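Local structure of hydrogenase (NiFe) small subunit HydA (Allochromatium vinosum, 3MYR) at the interface of chains A and B. The protein carries the iron-sulfur clusters that pass electrons to or from the nickel-iron site of the large subunit in this heterodimeric [NiFe] hydrogenase. Sequence-based numbering; all coordinates share one arbitrary frame. Chains: chain A, Hydrogenase (NiFe) small subunit HydA; chain B, Nickel-dependent hydrogenase large subunit.

The three contacts are separate patches of one heterodimer interface between the small subunit (chain A) and the large subunit (chain B). Measured between the centres of their C-alpha atoms, contact 1 and contact 2 are about 17 Å apart. They share helix 29-36 of chain A, which gives A:Glu30 to the first and A:Ile33 to the second. On the same measure contact 3 lies about 28 Å from contact 1 and about 44 Å from contact 2. It uses the C-terminal part of chain A and includes A:Arg190, which also lines a [4Fe-4S] cluster pocket. Both parts of the small subunit thus touch the large subunit.

Contact 1: the interface of chains A and B. Residues chain A 22-25, 28-30; chain B 195-196, 198-199.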
loop_
_atom_site.group_PDB
_atom_site.type_symbol
_atom_site.label_atom_id
_atom_site.label_comp_id
_atom_site.label_asym_id
_atom_site.label_seq_id
_atom_site.Cartn_x
_atom_site.Cartn_y
_atom_site.Cartn_z
ATOM N N THR A 22 9.222 -4.481 7.138
ATOM C CA THR A 22 10.346 -3.965 6.282
ATOM C C THR A 22 10.937 -2.670 6.814
ATOM O O THR A 22 12.062 -2.329 6.465
ATOM C CB THR A 22 9.945 -3.669 4.785
ATOM O OG1 THR A 22 9.177 -2.456 4.757
ATOM C CG2 THR A 22 9.139 -4.808 4.173
ATOM N N ARG A 23 10.218 -1.975 7.705
ATOM C CA ARG A 23 10.816 -0.753 8.286
ATOM C C ARG A 23 11.874 -0.988 9.353
ATOM O O ARG A 23 12.641 -0.057 9.676
ATOM C CB ARG A 23 9.752 0.217 8.872
ATOM C CG ARG A 23 8.668 0.641 7.847
ATOM C CD ARG A 23 9.212 1.423 6.613
ATOM N NE ARG A 23 7.996 1.862 5.903
ATOM C CZ ARG A 23 7.319 1.194 4.993
ATOM N NH1 ARG A 23 7.855 0.144 4.326
ATOM N NH2 ARG A 23 6.093 1.640 4.694
ATOM N N ALA A 24 11.870 -2.170 9.962
ATOM C CA ALA A 24 12.642 -2.400 11.179
ATOM C C ALA A 24 14.137 -2.255 10.888
ATOM O O ALA A 24 14.670 -2.900 9.941
ATOM C CB ALA A 24 12.350 -3.832 11.757
ATOM N N HIS A 25 14.827 -1.523 11.759
ATOM C CA HIS A 25 16.246 -1.226 11.539
ATOM C C HIS A 25 17.133 -2.303 12.143
ATOM O O HIS A 25 18.275 -2.417 11.753
ATOM C CB HIS A 25 16.540 0.163 12.145
ATOM C CG HIS A 25 17.931 0.677 11.922
ATOM N ND1 HIS A 25 18.366 1.174 10.692
ATOM C CD2 HIS A 25 18.977 0.851 12.785
ATOM C CE1 HIS A 25 19.641 1.557 10.792
ATOM N NE2 HIS A 25 20.029 1.386 12.051
ATOM N N THR A 28 17.359 -6.260 10.487
ATOM C CA THR A 28 16.553 -5.901 9.321
ATOM C C THR A 28 15.926 -7.178 8.713
ATOM O O THR A 28 16.450 -8.285 8.903
ATOM C CB THR A 28 17.409 -5.251 8.236
ATOM O OG1 THR A 28 18.389 -6.223 7.813
ATOM C CG2 THR A 28 18.154 -3.950 8.764
ATOM N N LEU A 29 14.865 -7.023 7.920
ATOM C CA LEU A 29 14.251 -8.146 7.207
ATOM C C LEU A 29 15.272 -8.908 6.312
ATOM O O LEU A 29 15.410 -10.139 6.354
ATOM C CB LEU A 29 13.190 -7.509 6.298
ATOM C CG LEU A 29 12.092 -8.440 5.779
ATOM C CD1 LEU A 29 11.525 -8.170 4.415
ATOM C CD2 LEU A 29 12.037 -9.868 6.305
ATOM N N GLU A 30 16.095 -8.176 5.584
ATOM C CA GLU A 30 17.125 -8.854 4.805
ATOM C C GLU A 30 18.167 -9.636 5.642
ATOM O O GLU A 30 18.489 -10.778 5.280
ATOM C CB GLU A 30 17.780 -7.959 3.748
ATOM C CG GLU A 30 18.596 -6.733 4.228
ATOM C CD GLU A 30 17.714 -5.477 4.601
ATOM O OE1 GLU A 30 18.286 -4.369 4.737
ATOM O OE2 GLU A 30 16.470 -5.594 4.790
ATOM N N LEU B 195 16.105 -1.612 0.127
ATOM C CA LEU B 195 15.463 -1.902 1.399
ATOM C C LEU B 195 16.028 -1.002 2.505
ATOM O O LEU B 195 15.276 -0.593 3.371
ATOM C CB LEU B 195 15.645 -3.370 1.861
ATOM C CG LEU B 195 14.969 -4.410 1.029
ATOM C CD1 LEU B 195 15.632 -5.790 1.362
ATOM C CD2 LEU B 195 13.465 -4.340 1.403
ATOM N N ALA B 196 17.353 -0.770 2.550
ATOM C CA ALA B 196 17.922 0.113 3.595
ATOM C C ALA B 196 17.435 1.574 3.359
ATOM O O ALA B 196 17.110 2.302 4.287
ATOM C CB ALA B 196 19.444 0.068 3.576
ATOM N N GLN B 198 14.678 2.601 1.897
ATOM C CA GLN B 198 13.229 2.831 2.110
ATOM C C GLN B 198 12.882 3.038 3.579
ATOM O O GLN B 198 12.036 3.846 3.903
ATOM C CB GLN B 198 12.357 1.766 1.446
ATOM C CG GLN B 198 12.484 0.327 1.947
ATOM C CD GLN B 198 11.807 0.065 3.272
ATOM O OE1 GLN B 198 10.798 0.714 3.663
ATOM N NE2 GLN B 198 12.371 -0.877 3.994
ATOM N N ARG B 199 13.574 2.338 4.478
ATOM C CA ARG B 199 13.210 2.375 5.886
ATOM C C ARG B 199 13.760 3.654 6.500
ATOM O O ARG B 199 13.162 4.218 7.428
ATOM C CB ARG B 199 13.701 1.142 6.675
ATOM C CG ARG B 199 15.260 0.951 6.758
ATOM C CD ARG B 199 15.559 -0.357 7.603
ATOM N NE ARG B 199 14.894 -1.525 6.992
ATOM C CZ ARG B 199 15.521 -2.405 6.193
ATOM N NH1 ARG B 199 14.842 -3.420 5.656
ATOM N NH2 ARG B 199 16.857 -2.346 6.052
#
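The C-terminal end of small-subunit helix 16-23, which begins within the cluster-binding Cys-X-X-Cys motif of A:Cys14 and A:Cys17, meets helix 181-201 of the large subunit. B:Arg199 carries the contact. Its CG sits in the crowded position between backbone N and carbonyl carbon (chi1 63°), and the chain bends at chi3. The guanidinium is used on two edges. Side-on, NE and NH1 both donate to the backbone carbonyl A:Thr22 O, B:Arg199 NE at 3.0 Å. End-on, it meets the A:Glu30 carboxylate tip to tip, with the planes nearly coplanar (24°). B:Arg199 NH2 forms a salt bridge with A:Glu30 OE1 at 2.8 Å, and B:Arg199 NH1 hydrogen-bonds A:Glu30 OE2 at 2.9 Å. Both oxygens use syn lone pairs. B:Leu195 O lies over one guanidinium face and A:Thr28 CB over the rim of the other. The in-plane bonds and these two covered faces should hold the group's orientation. B:Gln198 NE2 gives A:Thr22 O a third bond of 2.9 Å, from above the carbonyl plane. Three donors thus grip one carbonyl oxygen. B:Leu195 CD1 packs 3.5 Å from A:Glu30 OE2. The site ties the end of helix 16-23 and the start of helix 29-36 to one long helix of the large subunit.

Contact 2: the interface of chains A and B. Residues chain A 3, 33, 38-40, 46; chain B 158, 161, 163, 165-166.
The guanidinium of A:Arg3 and the ring of B:Phe158 are turned 27° apart, and their side chains cross at about a right angle. B:Gln163 OE1 lies above the rim of one guanidinium face. B:Gln163 O and water 1 lie at its edge, in plane. One face of the B:Phe158 ring carries B:Gln163 O, offset toward the rim. The ring atom B:Phe158 CE2 meets the carbonyl A:Ile33 O at 3.4 Å. A:Arg3 NH2 donates to the backbone carbonyl B:Gln163 O at 3.3 Å, on a lone pair. The B:Gln163 side chain is extended beyond CG, and its amide pairs with the backbone of A:Arg3. A:Arg3 N donates to B:Gln163 OE1 at 3.0 Å, and B:Gln163 NE2 donates to A:Arg3 O at 2.9 Å, nearly straight (173° at H). This pair of hydrogen bonds fixes the turn of the amide. B:Ser161 OG accepts from B:Gln163 N at 3.0 Å and donates to B:Phe158 O. A:Ser38 OG donates to a syn lone pair of A:Asp40 OD2 at 2.6 Å. Water 1 joins A:Arg3 NH1, A:Ser38 OG and B:Gln163 O. Water 2 joins A:Asp40 OD2 to B:Gly165 N. A:Leu39 CD2 packs against B:Ile166 CG2 at 4.1 Å. Here the N-terminal segment, helix 29-36 and strand 38-41 of the small subunit meet the end of helix 145-160 and the short helical turn 165-167 of the large subunit.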
loop_
_atom_site.group_PDB
_atom_site.type_symbol
_atom_site.label_atom_id
_atom_site.label_comp_id
_atom_site.label_asym_id
_atom_site.label_seq_id
_atom_site.Cartn_x
_atom_site.Cartn_y
_atom_site.Cartn_z
ATOM N N ARG A 3 18.372 -22.997 8.975
ATOM C CA ARG A 3 17.663 -21.772 9.492
ATOM C C ARG A 3 16.172 -22.114 9.716
ATOM O O ARG A 3 15.579 -22.796 8.919
ATOM C CB ARG A 3 17.803 -20.536 8.574
ATOM C CG ARG A 3 19.234 -19.877 8.526
ATOM C CD ARG A 3 19.262 -18.825 7.374
ATOM N NE ARG A 3 19.574 -19.476 6.069
ATOM C CZ ARG A 3 18.754 -19.475 5.002
ATOM N NH1 ARG A 3 17.566 -18.903 5.091
ATOM N NH2 ARG A 3 19.076 -20.112 3.863
ATOM N N ILE A 33 16.242 -12.818 6.791
ATOM C CA ILE A 33 15.957 -13.708 5.695
ATOM C C ILE A 33 17.222 -14.421 5.232
ATOM O O ILE A 33 17.169 -15.632 4.859
ATOM C CB ILE A 33 15.364 -12.875 4.534
ATOM C CG1 ILE A 33 13.870 -12.724 4.703
ATOM C CG2 ILE A 33 15.754 -13.372 3.148
ATOM C CD1 ILE A 33 13.346 -11.814 3.497
ATOM N N SER A 38 14.379 -18.889 7.625
ATOM C CA SER A 38 14.138 -19.233 6.259
ATOM C C SER A 38 12.701 -18.847 5.996
ATOM O O SER A 38 11.770 -19.536 6.464
ATOM C CB SER A 38 14.334 -20.734 6.011
ATOM O OG SER A 38 14.290 -20.980 4.601
ATOM N N LEU A 39 12.515 -17.674 5.398
ATOM C CA LEU A 39 11.155 -17.180 5.160
ATOM C C LEU A 39 10.687 -17.897 3.887
ATOM O O LEU A 39 11.117 -17.569 2.772
ATOM C CB LEU A 39 11.181 -15.650 4.935
ATOM C CG LEU A 39 9.846 -15.040 4.472
ATOM C CD1 LEU A 39 8.743 -15.271 5.594
ATOM C CD2 LEU A 39 9.930 -13.500 4.118
ATOM N N ASP A 40 9.838 -18.914 4.041
ATOM C CA ASP A 40 9.593 -19.855 2.949
ATOM C C ASP A 40 8.362 -19.547 2.110
ATOM O O ASP A 40 8.194 -20.091 1.015
ATOM C CB ASP A 40 9.492 -21.248 3.520
ATOM C CG ASP A 40 10.846 -21.757 4.063
ATOM O OD1 ASP A 40 10.849 -22.601 4.995
ATOM O OD2 ASP A 40 11.932 -21.325 3.569
ATOM N N GLN A 46 7.495 -13.204 -2.760
ATOM C CA GLN A 46 7.744 -14.511 -3.436
ATOM C C GLN A 46 8.109 -14.333 -4.909
ATOM O O GLN A 46 7.394 -13.613 -5.608
ATOM C CB GLN A 46 6.472 -15.351 -3.338
ATOM C CG GLN A 46 6.758 -16.863 -3.404
ATOM C CD GLN A 46 7.301 -17.378 -2.092
ATOM O OE1 GLN A 46 7.112 -16.750 -1.062
ATOM N NE2 GLN A 46 7.965 -18.545 -2.116
ATOM N N PHE B 158 23.435 -18.371 0.361
ATOM C CA PHE B 158 22.019 -18.584 0.527
ATOM C C PHE B 158 21.495 -19.665 -0.415
ATOM O O PHE B 158 20.701 -20.522 -0.036
ATOM C CB PHE B 158 21.314 -17.278 0.213
ATOM C CG PHE B 158 19.889 -17.311 0.430
ATOM C CD1 PHE B 158 19.016 -17.469 -0.649
ATOM C CD2 PHE B 158 19.374 -17.082 1.694
ATOM C CE1 PHE B 158 17.634 -17.440 -0.472
ATOM C CE2 PHE B 158 17.947 -17.085 1.891
ATOM C CZ PHE B 158 17.100 -17.228 0.821
ATOM N N SER B 161 22.659 -23.143 0.331
ATOM C CA SER B 161 22.233 -23.749 1.600
ATOM C C SER B 161 21.080 -24.761 1.308
ATOM O O SER B 161 20.691 -25.473 2.199
ATOM C CB SER B 161 21.678 -22.681 2.524
ATOM O OG SER B 161 20.419 -22.206 1.982
ATOM N N GLN B 163 18.023 -23.804 1.245
ATOM C CA GLN B 163 16.753 -23.196 1.682
ATOM C C GLN B 163 16.591 -21.899 0.911
ATOM O O GLN B 163 17.087 -20.813 1.352
ATOM C CB GLN B 163 16.754 -22.933 3.209
ATOM C CG GLN B 163 16.768 -24.213 4.079
ATOM C CD GLN B 163 16.852 -23.894 5.546
ATOM O OE1 GLN B 163 17.912 -23.551 6.062
ATOM N NE2 GLN B 163 15.718 -23.879 6.195
ATOM N N GLY B 165 13.963 -20.089 0.248
ATOM C CA GLY B 165 13.071 -19.055 0.819
ATOM C C GLY B 165 12.183 -18.521 -0.316
ATOM O O GLY B 165 11.602 -19.299 -1.078
ATOM N N ILE B 166 12.153 -17.206 -0.482
ATOM C CA ILE B 166 11.252 -16.567 -1.429
ATOM C C ILE B 166 11.718 -16.752 -2.881
ATOM O O ILE B 166 11.008 -16.362 -3.805
ATOM C CB ILE B 166 11.126 -15.018 -1.148
ATOM C CG1 ILE B 166 12.484 -14.343 -1.329
ATOM C CG2 ILE B 166 10.524 -14.781 0.278
ATOM C CD1 ILE B 166 12.447 -12.755 -1.265
HETATM O O HOH W 1 15.595 -19.328 3.126
HETATM O O HOH W 2 13.382 -22.468 1.622
HETATM O O HOH W 3 10.233 -21.450 -0.126
#

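Contact 3: the interface of chains A and B. Residues chain A 189-190, 203-204, 208-211, 242-244; chain B 223-225, 227, 230, 232-233.
Helix 206-210 of the small subunit and its loops around residues 189-190, 203-204 and 242-244 meet the loop of the large subunit that runs between helices 203-209 and 236-265. B:Ser232 reaches in with OG anti to its backbone N (chi1 179°). Its CB lies at the edge of the A:Tyr189 ring, in plane, and B:Ser232 OG shares a hydrogen bond of 2.7 Å with the phenol oxygen A:Tyr189 OH. The coordinates do not show which oxygen donates. A:Arg190 positions that phenol. Its CG lies over the centre of the A:Tyr189 ring, and its extended chain brings A:Arg190 NE and NH2 side-on to A:Tyr189 OH, each at 3.0 Å. Both bonds are tilted 23° from the guanidinium plane. Two N-H groups of one guanidinium, probably positively charged, would tend to polarise the phenol. A:Gly211 CA covers the rim of a guanidinium face and packs tightly on B:Ser232 CB, at 3.5 Å. The A:Lys209 chain runs antiparallel past B:Pro225 and crosses B:Asp227 at about a right angle. A:Lys209 NZ stays 5.8 Å from B:Asp227 OD2, so any attraction acts at a distance. Water 4 joins A:Phe203 O, A:Gly244 O and B:Pro223 O. Water 5 joins A:Glu242 O to B:Ser232 O. B:Ser230 OG accepts from B:Ser232 N and donates in the carbonyl plane to A:Lys209 O at 2.6 Å.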
loop_
_atom_site.group_PDB
_atom_site.type_symbol
_atom_site.label_atom_id
_atom_site.label_comp_id
_atom_site.label_asym_id
_atom_site.label_seq_id
_atom_site.Cartn_x
_atom_site.Cartn_y
_atom_site.Cartn_z
ATOM N N TYR A 189 4.985 11.483 27.494
ATOM C CA TYR A 189 5.654 12.718 27.923
ATOM C C TYR A 189 4.680 13.885 28.206
ATOM O O TYR A 189 5.122 14.873 28.769
ATOM C CB TYR A 189 6.763 13.148 26.938
ATOM C CG TYR A 189 6.199 13.816 25.686
ATOM C CD1 TYR A 189 6.311 15.194 25.482
ATOM C CD2 TYR A 189 5.546 13.038 24.683
ATOM C CE1 TYR A 189 5.771 15.826 24.321
ATOM C CE2 TYR A 189 4.957 13.655 23.529
ATOM C CZ TYR A 189 5.109 15.043 23.350
ATOM O OH TYR A 189 4.563 15.647 22.265
ATOM N N ARG A 190 3.385 13.756 27.841
ATOM C CA ARG A 190 2.385 14.803 28.134
ATOM C C ARG A 190 1.657 14.495 29.426
ATOM O O ARG A 190 0.850 15.302 29.923
ATOM C CB ARG A 190 1.380 14.958 26.984
ATOM C CG ARG A 190 2.100 15.202 25.597
ATOM C CD ARG A 190 1.118 15.700 24.570
ATOM N NE ARG A 190 1.759 15.947 23.294
ATOM C CZ ARG A 190 1.303 16.742 22.334
ATOM N NH1 ARG A 190 0.304 17.590 22.577
ATOM N NH2 ARG A 190 1.979 16.809 21.176
ATOM N N PHE A 203 -5.808 21.280 17.438
ATOM C CA PHE A 203 -4.532 20.779 16.969
ATOM C C PHE A 203 -3.423 21.796 16.834
ATOM O O PHE A 203 -2.212 21.414 16.690
ATOM C CB PHE A 203 -4.725 19.934 15.685
ATOM C CG PHE A 203 -5.666 18.818 15.911
ATOM C CD1 PHE A 203 -5.228 17.636 16.501
ATOM C CD2 PHE A 203 -7.036 18.979 15.641
ATOM C CE1 PHE A 203 -6.134 16.618 16.804
ATOM C CE2 PHE A 203 -7.906 17.967 15.914
ATOM C CZ PHE A 203 -7.457 16.791 16.533
ATOM N N ASP A 204 -3.766 23.090 16.884
ATOM C CA ASP A 204 -2.657 24.049 16.883
ATOM C C ASP A 204 -2.862 25.259 17.810
ATOM O O ASP A 204 -2.262 26.286 17.570
ATOM C CB ASP A 204 -2.364 24.532 15.435
ATOM C CG ASP A 204 -3.517 25.391 14.847
ATOM O OD1 ASP A 204 -4.585 25.491 15.508
ATOM O OD2 ASP A 204 -3.319 26.022 13.748
ATOM N N ALA A 208 -1.544 22.796 22.156
ATOM C CA ALA A 208 -1.021 21.850 21.161
ATOM C C ALA A 208 0.443 22.162 20.885
ATOM O O ALA A 208 1.267 21.258 20.817
ATOM C CB ALA A 208 -1.858 21.925 19.801
ATOM N N LYS A 209 0.757 23.442 20.704
ATOM C CA LYS A 209 2.138 23.818 20.311
ATOM C C LYS A 209 3.091 23.531 21.414
ATOM O O LYS A 209 4.256 23.227 21.155
ATOM C CB LYS A 209 2.264 25.323 20.005
ATOM C CG LYS A 209 1.565 25.726 18.683
ATOM C CD LYS A 209 1.661 27.276 18.622
ATOM C CE LYS A 209 0.841 27.952 17.537
ATOM N NZ LYS A 209 1.134 27.407 16.288
ATOM N N GLN A 210 2.603 23.608 22.651
ATOM C CA GLN A 210 3.452 23.386 23.816
ATOM C C GLN A 210 3.485 21.921 24.276
ATOM O O GLN A 210 4.191 21.613 25.242
ATOM C CB GLN A 210 2.966 24.215 25.013
ATOM C CG GLN A 210 3.057 25.715 24.691
ATOM C CD GLN A 210 4.511 26.168 24.664
ATOM O OE1 GLN A 210 5.225 25.927 25.608
ATOM N NE2 GLN A 210 4.961 26.751 23.549
ATOM N N GLY A 211 2.803 21.013 23.612
ATOM C CA GLY A 211 2.813 19.665 24.153
ATOM C C GLY A 211 1.998 19.465 25.419
ATOM O O GLY A 211 2.310 18.577 26.220
ATOM N N GLU A 242 3.456 12.449 19.977
ATOM C CA GLU A 242 4.512 13.446 19.815
ATOM C C GLU A 242 4.306 14.306 18.555
ATOM O O GLU A 242 4.542 15.506 18.557
ATOM C CB GLU A 242 5.887 12.768 19.764
ATOM C CG GLU A 242 6.966 13.783 19.487
ATOM C CD GLU A 242 8.405 13.183 19.496
ATOM O OE1 GLU A 242 9.288 13.772 18.861
ATOM O OE2 GLU A 242 8.678 12.173 20.160
ATOM N N ALA A 243 3.820 13.709 17.488
ATOM C CA ALA A 243 3.475 14.462 16.291
ATOM C C ALA A 243 2.131 15.209 16.312
ATOM O O ALA A 243 1.749 15.743 15.280
ATOM C CB ALA A 243 3.528 13.517 15.010
ATOM N N GLY A 244 1.387 15.142 17.422
ATOM C CA GLY A 244 0.269 16.047 17.667
ATOM C C GLY A 244 -1.110 15.407 17.487
ATOM O O GLY A 244 -2.082 16.095 17.509
ATOM N N PRO B 223 -2.205 17.423 11.971
ATOM C CA PRO B 223 -2.217 17.438 13.450
ATOM C C PRO B 223 -0.903 17.997 14.010
ATOM O O PRO B 223 -0.864 18.387 15.162
ATOM C CB PRO B 223 -2.376 15.934 13.849
ATOM C CG PRO B 223 -2.237 15.135 12.599
ATOM C CD PRO B 223 -2.126 16.059 11.391
ATOM N N SER B 224 0.175 18.015 13.235
ATOM C CA SER B 224 1.488 18.430 13.775
ATOM C C SER B 224 1.635 19.961 13.817
ATOM O O SER B 224 1.746 20.582 12.785
ATOM C CB SER B 224 2.537 17.935 12.801
ATOM O OG SER B 224 2.250 18.399 11.480
ATOM N N PRO B 225 1.689 20.567 15.005
ATOM C CA PRO B 225 1.786 22.032 14.997
ATOM C C PRO B 225 3.227 22.488 14.798
ATOM O O PRO B 225 4.172 21.665 14.863
ATOM C CB PRO B 225 1.275 22.436 16.419
ATOM C CG PRO B 225 1.545 21.186 17.264
ATOM C CD PRO B 225 1.570 19.989 16.353
ATOM N N ASP B 227 5.991 25.254 16.114
ATOM C CA ASP B 227 6.350 26.305 17.095
ATOM C C ASP B 227 7.849 26.185 17.270
ATOM O O ASP B 227 8.374 25.227 17.869
ATOM C CB ASP B 227 5.666 26.038 18.445
ATOM C CG ASP B 227 5.936 27.194 19.497
ATOM O OD1 ASP B 227 6.982 27.887 19.452
ATOM O OD2 ASP B 227 5.145 27.339 20.435
ATOM N N SER B 230 9.397 25.492 20.850
ATOM C CA SER B 230 8.801 24.463 21.656
ATOM C C SER B 230 9.573 23.152 21.577
ATOM O O SER B 230 9.962 22.721 20.510
ATOM C CB SER B 230 7.384 24.159 21.119
ATOM O OG SER B 230 6.802 23.099 21.822
ATOM N N SER B 232 7.899 20.409 21.764
ATOM C CA SER B 232 6.880 19.391 21.382
ATOM C C SER B 232 6.133 19.761 20.083
ATOM O O SER B 232 4.849 19.581 19.967
ATOM C CB SER B 232 5.823 19.276 22.475
ATOM O OG SER B 232 4.826 18.306 22.085
ATOM N N ALA B 233 6.828 20.470 19.210
ATOM C CA ALA B 233 6.262 20.936 17.950
ATOM C C ALA B 233 7.353 20.899 16.877
ATOM O O ALA B 233 8.518 20.751 17.172
ATOM C CB ALA B 233 5.750 22.393 18.080
HETATM O O HOH W 4 -1.724 18.853 18.185
HETATM O O HOH W 5 3.546 17.956 18.191
#